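Long-range contact in replisome organizer (Bacillus phage SPP1, PDB 1NO1), which loads and inhibits the replicative helicase, and as the phage replisome organizer probably delivers it to the viral replication origin: residues V6-L10 and T29-H34. Residues are numbered along the deposited sequence; the frame is centred on the assembly and turned at random.
Sequences VVQIL and TVKAWH
L10 reaches across to V30, T29 and W33 with its two methyl groups. CD2 meets the W33 ring, CD1 meets V30, and both touch T29 CG2. The contact with the W33 indole is a CH-pi contact over one face. L10 CD2 lies 3.7 Å from the centroid of the W33 six-membered ring and 16° off the ring normal. CG2 of T29 lies over the same face, also offset toward the rim, so the two methyls share it. W33 CG lies anti to the carbonyl carbon (chi1 -73°), which directs the indole toward L10, and the six-membered ring faces L10 CD2.

The other aliphatic contacts spread along both helices. L10 CD1 packs against V30 CG2 at 3.7 Å and against T29 CG2 at 3.9 Å. V30 CG2 also meets CG2 of V7, at 4.0 Å. V30 is thus gripped by residues of successive turns, with V7 at the more exposed border. V6 is buried and divides its branches. V6 CG1, anti to the V6 backbone N and beside the carbonyl carbon, lies 3.8 Å from V30 O and loosely near W33 CB. V6 CG2 comes to the edge of the H34 imidazole, near the ring plane, 3.9 Å from H34 CD2. The V6 and H34 side chains cross at about a right angle.

The side-chain contacts are mainly aliphatic; the V30 carbonyl and the H34 ring edge are the exceptions. The two segments share no hydrogen bond; helical backbone bonds such as L10 N to V6 O run within each. F21 extends the cluster at L10, and V62 touches W33. I9 turns its end away to L42, I45 and M46 of helix 42-55. Helix 3-16 therefore packs on two helices. The axes of 6-10 and 29-34 approach to 9.8 Å at 109°. These segments lie on helices 3-16 and 26-37, and form a partly buried apolar interface between two helices of a small all-helical domain.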
loop_
_atom_site.group_PDB
_atom_site.type_symbol
_atom_site.label_atom_id
_atom_site.label_comp_id
_atom_site.label_asym_id
_atom_site.label_seq_id
_atom_site.Cartn_x
_atom_site.Cartn_y
_atom_site.Cartn_z
ATOM N N VAL A 6 1.015 3.562 -7.452
ATOM C CA VAL A 6 0.148 2.805 -6.542
ATOM C C VAL A 6 0.415 1.312 -6.703
ATOM O O VAL A 6 0.438 0.561 -5.732
ATOM C CB VAL A 6 -1.361 3.065 -6.819
ATOM C CG1 VAL A 6 -2.256 2.199 -5.906
ATOM C CG2 VAL A 6 -1.694 4.523 -6.588
ATOM N N VAL A 7 0.615 0.874 -7.940
ATOM C CA VAL A 7 1.001 -0.502 -8.171
ATOM C C VAL A 7 2.258 -0.874 -7.341
ATOM O O VAL A 7 2.337 -2.005 -6.826
ATOM C CB VAL A 7 1.253 -0.776 -9.671
ATOM C CG1 VAL A 7 1.883 -2.154 -9.894
ATOM C CG2 VAL A 7 -0.027 -0.639 -10.463
ATOM N N GLN A 8 3.234 0.035 -7.209
ATOM C CA GLN A 8 4.405 -0.283 -6.382
ATOM C C GLN A 8 4.097 -0.388 -4.901
ATOM O O GLN A 8 4.610 -1.269 -4.252
ATOM C CB GLN A 8 5.523 0.752 -6.443
ATOM C CG GLN A 8 5.847 1.354 -7.731
ATOM C CD GLN A 8 7.283 1.886 -7.750
ATOM O OE1 GLN A 8 7.634 2.720 -8.610
ATOM N NE2 GLN A 8 8.127 1.397 -6.818
ATOM N N ILE A 9 3.333 0.554 -4.351
ATOM C CA ILE A 9 2.959 0.458 -2.950
ATOM C C ILE A 9 2.357 -0.924 -2.684
ATOM O O ILE A 9 2.747 -1.610 -1.738
ATOM C CB ILE A 9 1.926 1.540 -2.611
ATOM C CG1 ILE A 9 2.584 2.915 -2.691
ATOM C CG2 ILE A 9 1.320 1.304 -1.216
ATOM C CD1 ILE A 9 3.695 3.064 -1.631
ATOM N N LEU A 10 1.445 -1.373 -3.537
ATOM C CA LEU A 10 0.800 -2.658 -3.263
ATOM C C LEU A 10 1.769 -3.852 -3.388
ATOM O O LEU A 10 1.637 -4.854 -2.700
ATOM C CB LEU A 10 -0.442 -2.860 -4.134
ATOM C CG LEU A 10 -1.648 -1.992 -3.720
ATOM C CD1 LEU A 10 -2.672 -1.876 -4.837
ATOM C CD2 LEU A 10 -2.320 -2.511 -2.434
ATOM N N THR A 29 -8.296 -3.301 -6.652
ATOM C CA THR A 29 -7.681 -2.708 -5.479
ATOM C C THR A 29 -6.782 -1.528 -5.875
ATOM O O THR A 29 -6.740 -0.510 -5.173
ATOM C CB THR A 29 -6.898 -3.777 -4.705
ATOM O OG1 THR A 29 -7.820 -4.641 -4.022
ATOM C CG2 THR A 29 -6.088 -3.170 -3.565
ATOM N N VAL A 30 -6.059 -1.654 -6.991
ATOM C CA VAL A 30 -5.220 -0.553 -7.449
ATOM C C VAL A 30 -6.097 0.674 -7.736
ATOM O O VAL A 30 -5.805 1.803 -7.305
ATOM C CB VAL A 30 -4.460 -0.900 -8.758
ATOM C CG1 VAL A 30 -3.903 0.350 -9.377
ATOM C CG2 VAL A 30 -3.320 -1.880 -8.495
ATOM N N LYS A 31 -7.191 0.441 -8.446
ATOM C CA LYS A 31 -8.070 1.534 -8.792
ATOM C C LYS A 31 -8.664 2.237 -7.548
ATOM O O LYS A 31 -8.729 3.474 -7.514
ATOM C CB LYS A 31 -9.158 1.082 -9.791
ATOM N N ALA A 32 -9.081 1.474 -6.540
ATOM C CA ALA A 32 -9.707 2.075 -5.358
ATOM C C ALA A 32 -8.701 2.785 -4.432
ATOM O O ALA A 32 -8.969 3.895 -3.970
ATOM C CB ALA A 32 -10.528 1.036 -4.581
ATOM N N TRP A 33 -7.547 2.166 -4.153
ATOM C CA TRP A 33 -6.525 2.840 -3.336
ATOM C C TRP A 33 -6.066 4.176 -4.021
ATOM O O TRP A 33 -5.766 5.195 -3.353
ATOM C CB TRP A 33 -5.346 1.884 -2.983
ATOM C CG TRP A 33 -5.642 0.807 -1.941
ATOM C CD1 TRP A 33 -6.856 0.161 -1.719
ATOM C CD2 TRP A 33 -4.734 0.270 -0.959
ATOM N NE1 TRP A 33 -6.728 -0.740 -0.687
ATOM C CE2 TRP A 33 -5.445 -0.693 -0.202
ATOM C CE3 TRP A 33 -3.382 0.503 -0.646
ATOM C CZ2 TRP A 33 -4.868 -1.391 0.871
ATOM C CZ3 TRP A 33 -2.785 -0.225 0.405
ATOM C CH2 TRP A 33 -3.533 -1.159 1.151
ATOM N N HIS A 34 -6.066 4.204 -5.350
ATOM C CA HIS A 34 -5.669 5.424 -6.090
ATOM C C HIS A 34 -6.577 6.642 -5.880
ATOM O O HIS A 34 -6.124 7.763 -6.002
ATOM C CB HIS A 34 -5.497 5.153 -7.589
ATOM C CG HIS A 34 -5.142 6.374 -8.390
ATOM N ND1 HIS A 34 -5.996 6.929 -9.326
ATOM C CD2 HIS A 34 -4.021 7.137 -8.411
ATOM C CE1 HIS A 34 -5.419 7.981 -9.885
ATOM N NE2 HIS A 34 -4.216 8.126 -9.352
#